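Local coordinates for protein arginine kinase (Anthopleura japonica, PDB 4RF6) that catalyses the reversible transfer of a phosphoryl group from ATP to L-arginine, giving phosphoarginine and ADP, with two phosphagen kinase units in one chain, at residues A[312-317]-A[332-337]; A[452-457]-A[621-626]; A[469-474]-A[594-599]; A[513-518]-A[610-615]; A[372-377]-A[388-393]. All coordinates share one frame; numbering follows the deposited sequence.

Contact 1 of 5, residues A[312-317]-A[332-337]; sequences IQARGI and YDISNR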
# COMPACT_ATOMS: atom_id res chain seq x y z
N ILE A 312 3.03 7.43 23.40
CA ILE A 312 2.40 7.41 22.09
C ILE A 312 0.89 7.53 22.26
O ILE A 312 0.38 7.49 23.38
CB ILE A 312 2.76 6.13 21.32
CG1 ILE A 312 2.43 4.89 22.16
CG2 ILE A 312 4.23 6.15 20.94
CD1 ILE A 312 2.84 3.57 21.50
N GLN A 313 0.17 7.69 21.15
CA GLN A 313 -1.28 7.84 21.20
C GLN A 313 -1.91 7.00 20.09
O GLN A 313 -1.29 6.78 19.05
CB GLN A 313 -1.67 9.31 21.04
CG GLN A 313 -1.17 9.93 19.74
CD GLN A 313 -1.18 11.45 19.77
OE1 GLN A 313 -1.99 12.06 20.46
NE2 GLN A 313 -0.28 12.06 19.00
N ALA A 314 -3.13 6.53 20.32
CA ALA A 314 -3.84 5.74 19.32
C ALA A 314 -5.13 6.41 18.88
O ALA A 314 -6.00 6.69 19.71
CB ALA A 314 -4.11 4.34 19.84
N ARG A 315 -5.26 6.65 17.58
CA ARG A 315 -6.46 7.25 17.02
C ARG A 315 -6.97 6.42 15.85
O ARG A 315 -6.18 5.78 15.16
CB ARG A 315 -6.16 8.67 16.54
CG ARG A 315 -5.86 9.68 17.64
CD ARG A 315 -7.13 10.21 18.29
NE ARG A 315 -6.95 11.57 18.77
CZ ARG A 315 -6.96 12.64 17.99
NH1 ARG A 315 -7.16 12.51 16.68
NH2 ARG A 315 -6.78 13.85 18.50
N GLY A 316 -8.28 6.44 15.64
CA GLY A 316 -8.86 5.83 14.46
C GLY A 316 -8.26 6.43 13.20
O GLY A 316 -7.77 7.56 13.22
N ILE A 317 -8.30 5.68 12.10
CA ILE A 317 -7.63 6.10 10.87
C ILE A 317 -8.32 7.28 10.19
O ILE A 317 -7.69 8.31 9.91
CB ILE A 317 -7.47 4.91 9.89
CG1 ILE A 317 -6.00 4.58 9.68
CG2 ILE A 317 -8.14 5.20 8.56
CD1 ILE A 317 -5.26 4.39 10.97
N TYR A 332 -5.59 1.40 13.65
CA TYR A 332 -5.28 2.59 14.43
C TYR A 332 -4.03 3.29 13.93
O TYR A 332 -3.08 2.65 13.47
CB TYR A 332 -5.14 2.23 15.92
CG TYR A 332 -6.45 1.90 16.59
CD1 TYR A 332 -7.09 0.70 16.36
CD2 TYR A 332 -7.04 2.81 17.47
CE1 TYR A 332 -8.30 0.40 16.97
CE2 TYR A 332 -8.24 2.51 18.09
CZ TYR A 332 -8.86 1.31 17.83
OH TYR A 332 -10.06 1.02 18.44
N ASP A 333 -4.04 4.62 14.00
CA ASP A 333 -2.86 5.42 13.72
C ASP A 333 -2.13 5.62 15.04
O ASP A 333 -2.61 6.33 15.92
CB ASP A 333 -3.26 6.77 13.12
CG ASP A 333 -2.06 7.65 12.76
OD1 ASP A 333 -0.93 7.12 12.63
OD2 ASP A 333 -2.25 8.87 12.58
N ILE A 334 -0.99 4.95 15.20
CA ILE A 334 -0.17 5.13 16.38
C ILE A 334 0.82 6.26 16.10
O ILE A 334 1.51 6.23 15.09
CB ILE A 334 0.58 3.83 16.75
CG1 ILE A 334 -0.37 2.64 16.69
CG2 ILE A 334 1.18 3.93 18.15
CD1 ILE A 334 -1.54 2.77 17.63
N SER A 335 0.89 7.27 16.97
CA SER A 335 1.81 8.37 16.75
C SER A 335 2.46 8.83 18.05
O SER A 335 1.99 8.49 19.14
CB SER A 335 1.11 9.54 16.05
OG SER A 335 0.13 10.13 16.88
N ASN A 336 3.55 9.58 17.95
CA ASN A 336 4.21 10.09 19.14
C ASN A 336 3.47 11.30 19.71
O ASN A 336 2.91 12.10 18.96
CB ASN A 336 5.64 10.51 18.80
CG ASN A 336 5.68 11.51 17.68
OD1 ASN A 336 5.11 11.28 16.62
ND2 ASN A 336 6.33 12.65 17.92
N ARG A 337 3.48 11.44 21.03
CA ARG A 337 2.90 12.62 21.65
C ARG A 337 3.95 13.68 21.96
O ARG A 337 3.61 14.84 22.20
CB ARG A 337 2.13 12.25 22.92
CG ARG A 337 0.63 12.08 22.72
CD ARG A 337 -0.10 11.86 24.04
NE ARG A 337 0.26 10.58 24.66
CZ ARG A 337 -0.55 9.87 25.43
NH1 ARG A 337 -1.78 10.29 25.68
NH2 ARG A 337 -0.13 8.72 25.95
O HOH W 1 -4.82 9.48 11.40
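Edge strand 312-316 and its inner neighbour 331-336 pair in the eight-stranded antiparallel sheet of the first repeat, with Gln313 facing Ser335 and Arg315 facing Asp333 as hydrogen-bonded pairs. Two backbone bonds hold each pair, the shortest running from Asp333 N to Arg315 O at 2.7 Å. Between them lies the non-hydrogen-bonded pair Ala314 and Ile334, where Ile334 CA directs its hydrogen at Gln313 O. On their face the small Ala314 CB packs on Ile334 CD1 at 3.7 Å, and Ile334 CG2 touches Ile312 CD1 at 3.8 Å; compact and branched apolar groups suit the side that the helices cover. The other face is polar. Gln313 has CG between its backbone N and carbonyl carbon (chi1 58°), and its extended chain then lets NE2 donate a bent hydrogen bond to Ser335 OG at 2.9 Å, with the hydroxyl 27° out of the amide plane. The aliphatic part of Arg337 packs against the same amide, CG lying 3.5 Å from Gln313 CD. Asp333 is held chiefly from outside, by a hydrogen bond to Ser289 and a salt bridge to Arg287; these two residues, with Arg315, Gly316 and Ile317, are predicted to belong to the ATP site. Strand 286-293 flanks strand 331-336 on the side away from 312-316. Helices 344-370 and 303-310 cover the apolar face, Met351 meeting Ile312 and Ile334, and Leu307 meeting Ile312 and Ala314.

Contact 2 of 5, residues A[452-457]-A[621-626]; sequences YKLANK and TDAHGY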
# COMPACT_ATOMS: atom_id res chain seq x y z
N TYR A 452 -8.68 -37.36 -10.39
CA TYR A 452 -7.22 -37.36 -10.21
C TYR A 452 -6.76 -37.87 -8.84
O TYR A 452 -7.35 -37.55 -7.80
CB TYR A 452 -6.64 -35.96 -10.45
CG TYR A 452 -5.13 -35.85 -10.27
CD1 TYR A 452 -4.26 -36.30 -11.25
CD2 TYR A 452 -4.59 -35.30 -9.11
CE1 TYR A 452 -2.91 -36.20 -11.10
CE2 TYR A 452 -3.22 -35.20 -8.94
CZ TYR A 452 -2.39 -35.66 -9.95
OH TYR A 452 -1.03 -35.58 -9.82
N LYS A 453 -5.70 -38.69 -8.86
CA LYS A 453 -5.05 -39.12 -7.63
C LYS A 453 -3.62 -38.59 -7.62
O LYS A 453 -2.93 -38.67 -8.64
CB LYS A 453 -5.02 -40.64 -7.51
CG LYS A 453 -6.34 -41.34 -7.80
CD LYS A 453 -7.44 -40.88 -6.85
CE LYS A 453 -8.79 -41.49 -7.26
NZ LYS A 453 -9.90 -41.06 -6.37
N LEU A 454 -3.19 -38.04 -6.49
CA LEU A 454 -1.84 -37.47 -6.38
C LEU A 454 -0.75 -38.50 -6.67
O LEU A 454 0.33 -38.16 -7.13
CB LEU A 454 -1.64 -36.84 -5.00
CG LEU A 454 -2.42 -35.54 -4.81
CD1 LEU A 454 -2.76 -35.30 -3.35
CD2 LEU A 454 -1.66 -34.35 -5.37
N ALA A 455 -1.05 -39.77 -6.40
CA ALA A 455 -0.14 -40.86 -6.73
C ALA A 455 0.13 -40.96 -8.23
O ALA A 455 1.21 -41.37 -8.65
CB ALA A 455 -0.67 -42.18 -6.20
N ASN A 456 -0.86 -40.58 -9.05
CA ASN A 456 -0.69 -40.59 -10.51
C ASN A 456 0.39 -39.63 -10.97
O ASN A 456 1.06 -39.86 -11.98
CB ASN A 456 -1.97 -40.17 -11.22
CG ASN A 456 -3.15 -41.08 -10.92
OD1 ASN A 456 -4.30 -40.70 -11.16
ND2 ASN A 456 -2.88 -42.26 -10.40
N LYS A 457 0.49 -38.52 -10.24
CA LYS A 457 1.35 -37.40 -10.62
C LYS A 457 0.92 -36.75 -11.94
O LYS A 457 0.05 -37.26 -12.65
CB LYS A 457 2.82 -37.80 -10.61
CG LYS A 457 3.26 -38.16 -9.18
CD LYS A 457 4.68 -38.68 -9.11
CE LYS A 457 5.09 -38.79 -7.64
NZ LYS A 457 6.53 -39.11 -7.50
N THR A 621 5.35 -28.94 -8.72
CA THR A 621 5.76 -30.24 -8.19
C THR A 621 5.27 -31.34 -9.12
O THR A 621 4.40 -31.10 -9.96
CB THR A 621 5.20 -30.51 -6.77
OG1 THR A 621 3.78 -30.69 -6.83
CG2 THR A 621 5.54 -29.38 -5.82
N ASP A 622 5.82 -32.54 -8.98
CA ASP A 622 5.37 -33.66 -9.80
C ASP A 622 3.92 -34.04 -9.48
O ASP A 622 3.15 -34.39 -10.36
CB ASP A 622 6.26 -34.89 -9.62
CG ASP A 622 7.65 -34.70 -10.20
OD1 ASP A 622 7.84 -33.77 -11.01
OD2 ASP A 622 8.55 -35.49 -9.84
N ALA A 623 3.55 -33.95 -8.20
CA ALA A 623 2.22 -34.37 -7.78
C ALA A 623 1.12 -33.34 -8.06
O ALA A 623 -0.02 -33.71 -8.36
CB ALA A 623 2.22 -34.74 -6.31
N HIS A 624 1.45 -32.05 -7.94
CA HIS A 624 0.46 -30.98 -8.07
C HIS A 624 0.53 -30.16 -9.36
O HIS A 624 -0.33 -29.30 -9.62
CB HIS A 624 0.57 -29.99 -6.89
CG HIS A 624 0.53 -30.64 -5.54
ND1 HIS A 624 1.66 -31.15 -4.93
CD2 HIS A 624 -0.49 -30.84 -4.68
CE1 HIS A 624 1.33 -31.64 -3.75
NE2 HIS A 624 0.04 -31.46 -3.57
N GLY A 625 1.56 -30.39 -10.17
CA GLY A 625 1.78 -29.55 -11.34
C GLY A 625 2.13 -28.14 -10.89
O GLY A 625 2.77 -27.97 -9.85
N TYR A 626 1.71 -27.13 -11.64
CA TYR A 626 2.00 -25.76 -11.22
C TYR A 626 1.22 -25.39 -9.97
O TYR A 626 0.02 -25.64 -9.87
CB TYR A 626 1.77 -24.75 -12.36
CG TYR A 626 2.73 -24.98 -13.50
CD1 TYR A 626 4.05 -24.56 -13.42
CD2 TYR A 626 2.32 -25.64 -14.65
CE1 TYR A 626 4.93 -24.78 -14.45
CE2 TYR A 626 3.18 -25.86 -15.69
CZ TYR A 626 4.49 -25.43 -15.58
OH TYR A 626 5.37 -25.66 -16.63
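Leu454 lays its CD2 methyl over one face of the His624 imidazole, a CH-pi contact with CD2 4.0 Å from the ring centroid and shifted toward the rim. The same methyl meets Ala623 CB at 4.0 Å, so a single leucine branch fills the angle between a ring and a small side chain. Beside it Tyr452, with CG anti to the backbone N (chi1 179°), reaches across and donates from OH to Ala623 O at 2.6 Å, the carbonyl oxygen lying near the plane of the phenol ring. Tyrosine suits the place because its rigid ring spans the gap and ends in a donor. Lys457 contributes its aliphatic part: CB rests 3.4 Å from Asp622 O, while its amine stays short of contact with the Asp622 carboxylate. The imidazole is steadied at its edge by a hydrogen bond between Thr621 OG1 and His624 ND1, 2.9 Å long, which would resist ring rotation. Gly625 has the positive phi that favours glycine and pairs with Thr621 through the backbone. Helix 438-448 backs Leu454 with Val445. The arrangement is a tight beta-hairpin turn of the catalytic domain docked on the loop between helix 438-448 and strand 479-488, in keeping with the two-domain phosphagen kinase fold.

Contact 3 of 5, residues A[469-474]-A[594-599]; sequences APNLDP and KGSDIG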
# COMPACT_ATOMS: atom_id res chain seq x y z
N ALA A 469 -4.03 -28.85 -34.77
CA ALA A 469 -5.28 -28.10 -34.81
C ALA A 469 -5.47 -27.23 -36.05
O ALA A 469 -5.32 -26.01 -35.97
CB ALA A 469 -5.42 -27.25 -33.53
N PRO A 470 -5.80 -27.85 -37.19
CA PRO A 470 -6.17 -27.06 -38.37
C PRO A 470 -7.38 -26.17 -38.06
O PRO A 470 -8.33 -26.67 -37.45
CB PRO A 470 -6.54 -28.12 -39.41
CG PRO A 470 -5.82 -29.37 -38.96
CD PRO A 470 -5.80 -29.30 -37.46
N ASN A 471 -7.35 -24.90 -38.44
CA ASN A 471 -8.37 -23.93 -38.03
C ASN A 471 -9.81 -24.36 -38.34
O ASN A 471 -10.16 -24.63 -39.49
CB ASN A 471 -8.09 -22.54 -38.64
CG ASN A 471 -8.84 -21.43 -37.92
OD1 ASN A 471 -9.32 -21.60 -36.79
ND2 ASN A 471 -8.93 -20.27 -38.56
N LEU A 472 -10.64 -24.41 -37.30
CA LEU A 472 -11.98 -24.99 -37.40
C LEU A 472 -12.97 -24.17 -38.22
O LEU A 472 -13.64 -24.70 -39.11
CB LEU A 472 -12.56 -25.23 -36.00
CG LEU A 472 -11.90 -26.37 -35.24
CD1 LEU A 472 -12.58 -26.60 -33.90
CD2 LEU A 472 -11.94 -27.62 -36.09
N ASP A 473 -13.07 -22.88 -37.91
CA ASP A 473 -14.14 -22.04 -38.45
C ASP A 473 -13.60 -20.68 -38.91
O ASP A 473 -13.91 -19.65 -38.30
CB ASP A 473 -15.22 -21.84 -37.38
CG ASP A 473 -16.44 -21.11 -37.89
OD1 ASP A 473 -16.59 -20.98 -39.12
OD2 ASP A 473 -17.26 -20.66 -37.05
N PRO A 474 -12.80 -20.66 -40.00
CA PRO A 474 -12.20 -19.45 -40.56
C PRO A 474 -13.16 -18.27 -40.76
O PRO A 474 -12.73 -17.12 -40.71
CB PRO A 474 -11.67 -19.91 -41.93
CG PRO A 474 -12.27 -21.27 -42.16
CD PRO A 474 -12.45 -21.85 -40.79
N LYS A 594 -10.40 -13.24 -31.73
CA LYS A 594 -11.70 -13.41 -32.35
C LYS A 594 -11.54 -14.62 -33.25
O LYS A 594 -10.43 -14.88 -33.73
CB LYS A 594 -12.07 -12.21 -33.22
CG LYS A 594 -12.35 -10.91 -32.47
CD LYS A 594 -13.08 -9.95 -33.41
CE LYS A 594 -12.44 -8.58 -33.44
NZ LYS A 594 -12.88 -7.73 -32.30
N GLY A 595 -12.62 -15.35 -33.49
CA GLY A 595 -12.54 -16.47 -34.41
C GLY A 595 -12.13 -17.76 -33.73
O GLY A 595 -12.25 -17.90 -32.51
N SER A 596 -11.62 -18.70 -34.52
CA SER A 596 -11.60 -20.10 -34.12
C SER A 596 -10.22 -20.73 -33.91
O SER A 596 -10.13 -21.92 -33.60
CB SER A 596 -12.32 -20.91 -35.20
OG SER A 596 -11.68 -20.74 -36.45
N ASP A 597 -9.15 -19.95 -34.09
CA ASP A 597 -7.83 -20.56 -34.19
C ASP A 597 -7.16 -20.84 -32.84
O ASP A 597 -6.35 -20.05 -32.36
CB ASP A 597 -6.91 -19.72 -35.08
CG ASP A 597 -5.74 -20.51 -35.62
OD1 ASP A 597 -5.55 -21.66 -35.16
OD2 ASP A 597 -5.01 -20.00 -36.49
N ILE A 598 -7.49 -21.99 -32.25
CA ILE A 598 -6.94 -22.37 -30.95
C ILE A 598 -5.44 -22.61 -31.01
O ILE A 598 -4.72 -22.30 -30.05
CB ILE A 598 -7.63 -23.64 -30.39
CG1 ILE A 598 -9.15 -23.48 -30.40
CG2 ILE A 598 -7.15 -23.93 -28.98
CD1 ILE A 598 -9.85 -24.32 -31.43
N GLY A 599 -4.96 -23.15 -32.12
CA GLY A 599 -3.54 -23.45 -32.28
C GLY A 599 -2.68 -22.20 -32.23
O GLY A 599 -1.59 -22.21 -31.65
O HOH W 2 -6.59 -23.81 -34.58
O HOH W 3 -9.43 -24.21 -34.59
O HOH W 4 -12.50 -18.03 -37.17
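The amide of Asn471 and the carboxylate of Asp597 lie stacked, their planes 24° apart and the side chains crossing at about a right angle, with Asn471 CG 4.0 Å from Asp597 CG. Beside the amide stands the Ser596 hydroxyl, its OG 3.3 Å from Asn471 CG. This OG sits between its own backbone N and carbonyl carbon (chi1 59°) and accepts a bond from Asp473 N at 2.9 Å. Serine suits the place: it is small enough for its CB to rest 3.7 Å from Asp473 CB, yet it offers the loop an acceptor. The Asp473 carboxylate turns toward the start of strand 479-488, where OD2 accepts from Tyr478 N and Ile479 N. Water bridges the two segments, one molecule accepting from Leu472 N at 3.0 Å and probably donating to Ser596 O, another accepting from Gly599 N. On the inner side Leu472 CD1 meets Ile598 CD1 at 4.3 Å, both backed by helix 696-714. Gly595 suits its backbone angles, at which a CB would jam against the carbonyl O of Lys594. Asp597 is the N-cap of helix 598-616, its OD1 weakly bonded to Ser600 N, and its negative charge probably suits the helix start. The contact thus joins a capped helix N-terminus to the loop before strand 479-488.

Contact 4 of 5, residues A[513-518]-A[610-615]; sequences GVLSSL and NEIDKQ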
# COMPACT_ATOMS: atom_id res chain seq x y z
N GLY A 513 10.18 -6.80 -15.89
CA GLY A 513 11.43 -6.93 -16.62
C GLY A 513 11.34 -7.86 -17.81
O GLY A 513 11.68 -7.48 -18.94
N VAL A 514 10.88 -9.09 -17.57
CA VAL A 514 10.70 -10.06 -18.64
C VAL A 514 9.69 -9.56 -19.67
O VAL A 514 9.95 -9.61 -20.88
CB VAL A 514 10.23 -11.43 -18.10
CG1 VAL A 514 10.05 -12.41 -19.24
CG2 VAL A 514 11.23 -11.98 -17.09
N LEU A 515 8.55 -9.06 -19.19
CA LEU A 515 7.48 -8.63 -20.09
C LEU A 515 7.90 -7.48 -21.01
O LEU A 515 7.53 -7.45 -22.19
CB LEU A 515 6.21 -8.27 -19.30
CG LEU A 515 5.50 -9.40 -18.54
CD1 LEU A 515 4.21 -8.89 -17.93
CD2 LEU A 515 5.24 -10.58 -19.46
N SER A 516 8.68 -6.55 -20.48
CA SER A 516 9.14 -5.40 -21.25
C SER A 516 10.15 -5.80 -22.33
O SER A 516 10.38 -5.06 -23.29
CB SER A 516 9.75 -4.34 -20.32
OG SER A 516 10.98 -4.79 -19.80
N SER A 517 10.73 -6.99 -22.18
CA SER A 517 11.75 -7.48 -23.11
C SER A 517 11.11 -8.26 -24.26
O SER A 517 11.80 -8.65 -25.21
CB SER A 517 12.75 -8.38 -22.39
OG SER A 517 12.23 -9.69 -22.25
N LEU A 518 9.81 -8.51 -24.16
CA LEU A 518 9.11 -9.30 -25.16
C LEU A 518 9.03 -8.57 -26.50
O LEU A 518 8.71 -7.39 -26.56
CB LEU A 518 7.70 -9.67 -24.67
CG LEU A 518 7.64 -10.65 -23.49
CD1 LEU A 518 6.20 -11.00 -23.14
CD2 LEU A 518 8.43 -11.91 -23.81
N ASN A 610 6.75 -19.76 -21.92
CA ASN A 610 8.04 -20.42 -21.91
C ASN A 610 9.22 -19.46 -21.72
O ASN A 610 10.21 -19.79 -21.06
CB ASN A 610 8.22 -21.26 -23.19
CG ASN A 610 7.36 -22.51 -23.18
OD1 ASN A 610 7.07 -23.06 -22.12
ND2 ASN A 610 6.94 -22.96 -24.37
N GLU A 611 9.10 -18.26 -22.28
CA GLU A 611 10.13 -17.25 -22.11
C GLU A 611 10.21 -16.80 -20.65
O GLU A 611 11.30 -16.67 -20.09
CB GLU A 611 9.85 -16.04 -23.01
CG GLU A 611 10.89 -14.94 -22.92
CD GLU A 611 12.29 -15.45 -23.23
OE1 GLU A 611 12.44 -16.28 -24.14
OE2 GLU A 611 13.25 -15.01 -22.54
N ILE A 612 9.05 -16.59 -20.03
CA ILE A 612 8.98 -16.21 -18.62
C ILE A 612 9.54 -17.33 -17.75
O ILE A 612 10.28 -17.07 -16.80
CB ILE A 612 7.53 -15.88 -18.19
CG1 ILE A 612 7.00 -14.68 -18.97
CG2 ILE A 612 7.46 -15.58 -16.69
CD1 ILE A 612 5.51 -14.41 -18.79
N ASP A 613 9.18 -18.56 -18.10
CA ASP A 613 9.65 -19.75 -17.38
C ASP A 613 11.17 -19.81 -17.40
O ASP A 613 11.81 -19.94 -16.36
CB ASP A 613 9.07 -21.01 -18.03
CG ASP A 613 9.13 -22.23 -17.12
OD1 ASP A 613 9.59 -22.11 -15.97
OD2 ASP A 613 8.68 -23.30 -17.57
N LYS A 614 11.73 -19.70 -18.60
CA LYS A 614 13.18 -19.72 -18.78
C LYS A 614 13.89 -18.64 -17.96
O LYS A 614 14.94 -18.88 -17.36
CB LYS A 614 13.49 -19.58 -20.27
CG LYS A 614 14.90 -19.14 -20.61
CD LYS A 614 14.94 -18.57 -22.02
CE LYS A 614 16.31 -18.03 -22.39
NZ LYS A 614 17.25 -19.10 -22.82
N GLN A 615 13.30 -17.45 -17.89
CA GLN A 615 13.92 -16.35 -17.15
C GLN A 615 13.71 -16.41 -15.63
O GLN A 615 14.62 -16.08 -14.87
CB GLN A 615 13.45 -14.99 -17.69
CG GLN A 615 13.96 -14.67 -19.09
CD GLN A 615 13.94 -13.18 -19.38
OE1 GLN A 615 14.40 -12.37 -18.57
NE2 GLN A 615 13.41 -12.80 -20.54
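The C-terminal part of helix 501-516 comes up against helix 598-616 most closely at Val514 and Ile612, whose CA atoms are 6.4 Å apart. Val514 carries the contact with both methyls. Its CG1, anti to the backbone N (chi1 180°), meets Ile612 CG1 at 3.8 Å, while CG2 meets the end of Gln615, 3.5 Å from OE1, the two side chains reaching toward each other tip to tip. A beta-branched residue suits this spot, since a short side chain offers two methyls to two partners. Leu515 adds CD2 against Ile612 CD1 at 3.9 Å and continues inward to Val579 and Ile581 of strand 577-581. Leu518 and Glu611 slide past each other in opposite directions, so that the aliphatic CG of the acid takes the leucine CD2 at 4.0 Å. The Glu611 chain bends at chi2 (57°), and one turn along the same helix Gln615 NE2 donates to Glu611 OE2 at 3.0 Å, using the anti lone pair of that oxygen. This bond helps fix the glutamine amide against Val514. Ser517 turns its OG back to the preceding backbone and donates to Val514 O at 2.7 Å; that carbonyl also accepts from Ser517 N, so two donors grip it. No hydrogen bond crosses between the segments. The association therefore rests on van der Waals contact, in part apolar and in part of methyls against the Gln615 amide, with the hydrogen bonds of Ser517 and of Gln615 NE2 made inside their own segments; shape, not directional bonding, probably fixes the fit.

Contact 5 of 5, residues A[372-377]-A[388-393]; sequences VFPEVL and KYLTPE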
# COMPACT_ATOMS: atom_id res chain seq x y z
N VAL A 372 -7.79 -23.43 19.34
CA VAL A 372 -8.94 -24.31 19.51
C VAL A 372 -9.60 -24.63 18.17
O VAL A 372 -9.61 -23.79 17.27
CB VAL A 372 -9.94 -23.66 20.49
CG1 VAL A 372 -11.38 -24.04 20.19
CG2 VAL A 372 -9.57 -24.00 21.93
N PHE A 373 -10.13 -25.85 18.02
CA PHE A 373 -10.88 -26.24 16.82
C PHE A 373 -11.96 -25.22 16.50
O PHE A 373 -12.72 -24.81 17.37
CB PHE A 373 -11.50 -27.62 17.01
CG PHE A 373 -12.09 -28.19 15.75
CD1 PHE A 373 -11.31 -28.93 14.88
CD2 PHE A 373 -13.43 -27.99 15.44
CE1 PHE A 373 -11.84 -29.46 13.72
CE2 PHE A 373 -13.98 -28.51 14.29
CZ PHE A 373 -13.18 -29.25 13.42
N PRO A 374 -12.03 -24.80 15.22
CA PRO A 374 -13.01 -23.78 14.81
C PRO A 374 -14.43 -24.28 15.02
O PRO A 374 -14.94 -25.03 14.18
CB PRO A 374 -12.72 -23.61 13.31
CG PRO A 374 -11.36 -24.21 13.09
CD PRO A 374 -11.24 -25.30 14.09
N GLU A 375 -15.07 -23.86 16.11
CA GLU A 375 -16.40 -24.33 16.47
C GLU A 375 -17.45 -24.12 15.37
O GLU A 375 -18.38 -24.92 15.24
CB GLU A 375 -16.88 -23.66 17.76
CG GLU A 375 -17.87 -24.49 18.58
CD GLU A 375 -17.20 -25.65 19.30
OE1 GLU A 375 -15.96 -25.62 19.46
OE2 GLU A 375 -17.92 -26.59 19.71
N VAL A 376 -17.28 -23.07 14.58
CA VAL A 376 -18.23 -22.75 13.50
C VAL A 376 -18.34 -23.87 12.46
O VAL A 376 -19.34 -23.97 11.75
CB VAL A 376 -17.87 -21.42 12.78
CG1 VAL A 376 -17.74 -20.28 13.77
CG2 VAL A 376 -16.58 -21.57 11.98
N LEU A 377 -17.32 -24.72 12.39
CA LEU A 377 -17.31 -25.82 11.44
C LEU A 377 -18.23 -26.95 11.89
O LEU A 377 -18.67 -27.77 11.07
CB LEU A 377 -15.89 -26.35 11.23
CG LEU A 377 -14.91 -25.46 10.48
CD1 LEU A 377 -13.56 -26.14 10.31
CD2 LEU A 377 -15.49 -25.06 9.14
N LYS A 388 -15.55 -30.83 5.63
CA LYS A 388 -15.61 -32.24 5.28
C LYS A 388 -14.38 -33.01 5.75
O LYS A 388 -14.49 -34.15 6.20
CB LYS A 388 -15.79 -32.40 3.77
CG LYS A 388 -15.96 -33.85 3.31
CD LYS A 388 -16.26 -33.93 1.82
CE LYS A 388 -16.53 -35.36 1.40
NZ LYS A 388 -16.67 -35.48 -0.08
N TYR A 389 -13.21 -32.37 5.66
CA TYR A 389 -11.95 -33.08 5.88
C TYR A 389 -11.17 -32.70 7.15
O TYR A 389 -10.36 -33.49 7.64
CB TYR A 389 -11.06 -32.98 4.63
CG TYR A 389 -11.64 -33.71 3.45
CD1 TYR A 389 -11.87 -35.08 3.51
CD2 TYR A 389 -11.97 -33.04 2.28
CE1 TYR A 389 -12.40 -35.76 2.43
CE2 TYR A 389 -12.50 -33.71 1.20
CZ TYR A 389 -12.71 -35.07 1.28
OH TYR A 389 -13.25 -35.75 0.22
N LEU A 390 -11.43 -31.51 7.68
CA LEU A 390 -10.72 -31.08 8.89
C LEU A 390 -11.36 -31.66 10.15
O LEU A 390 -12.21 -31.03 10.77
CB LEU A 390 -10.65 -29.56 8.99
CG LEU A 390 -9.73 -29.05 10.11
CD1 LEU A 390 -8.28 -29.21 9.70
CD2 LEU A 390 -10.01 -27.62 10.50
N THR A 391 -10.95 -32.87 10.53
CA THR A 391 -11.37 -33.46 11.79
C THR A 391 -10.59 -32.79 12.93
O THR A 391 -9.52 -32.21 12.69
CB THR A 391 -11.09 -34.96 11.81
OG1 THR A 391 -9.70 -35.18 12.09
CG2 THR A 391 -11.42 -35.57 10.46
N PRO A 392 -11.13 -32.83 14.16
CA PRO A 392 -10.40 -32.28 15.30
C PRO A 392 -9.06 -32.98 15.57
O PRO A 392 -8.11 -32.32 16.01
CB PRO A 392 -11.37 -32.49 16.47
CG PRO A 392 -12.72 -32.44 15.83
CD PRO A 392 -12.54 -33.12 14.49
N GLU A 393 -8.98 -34.29 15.34
CA GLU A 393 -7.73 -35.02 15.50
C GLU A 393 -6.69 -34.52 14.50
O GLU A 393 -5.53 -34.28 14.85
CB GLU A 393 -7.92 -36.52 15.30
CG GLU A 393 -9.06 -37.13 16.10
CD GLU A 393 -10.41 -36.93 15.43
OE1 GLU A 393 -11.40 -36.71 16.15
OE2 GLU A 393 -10.48 -37.00 14.19
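The Phe373 ring is the centre of the contact, held between two prolines. Pro392 lies over one face in a CH-pi contact, its CG 3.9 Å from the ring centroid, and Pro374 CD covers the opposite face, 3.4 Å above the plane. At the edge, in the ring plane, stands Leu390 O, 3.3 Å from Phe373 CZ, where the weakly positive ring hydrogens suit a carbonyl oxygen. Phe373 CG stands anti to the backbone N (chi1 -171°), starting the ring off toward Pro392. Leu390 CD2 touches Phe373 CE1 at 4.1 Å and also Leu377 CD1 at 3.9 Å, the two leucines crossing at about a right angle. Compact, rigid pyrrolidine rings present polarised C-H groups that suit the aromatic faces, and the leucines fill the apolar side. The next shell fixes these groups. Leu390 is the centre of an inverse gamma turn between two helices, consistent with its carbonyl pointing to the phenyl edge. Thr391 is the N-cap of helix 392-398: OG1 bonds to Leu394 N and also donates to Glu393 OE2 at 2.9 Å, from above the carboxylate plane. Pro392 opens that helix, where its missing N-H costs nothing. Leu377 N bonds back to Pro374 O, curling the first segment. Around this cluster helix 409-418 packs Tyr410, Ile413 and Val417 on Pro374, with Ile413 also on Leu390, while helix 438-448 takes Tyr389 and, through Asp447, binds Lys388 in a salt bridge.

Overall arrangement
Contact 1 alone belongs to the first repeat, beside residues predicted to bind ATP; contacts 2 to 5 lie in the second repeat and away from annotated sites. Contact 5 is in the N-terminal helical part of that repeat, and contact 2 ties the loop that follows helix 438-448 to the hairpin 620-626, their nearest atoms about 9 Å apart. Helix 598-616 links contacts 3 and 4: its N-terminus serves one and its later turns the other, with nearest atoms about 11 Å apart. Contacts 2 and 4 touch at Tyr626 OH and Asp613 OD2, 4.2 Å apart, in simple packing. Contacts 1 and 3 are far apart, centres 61 Å distant, on opposite sides of the chain's centre.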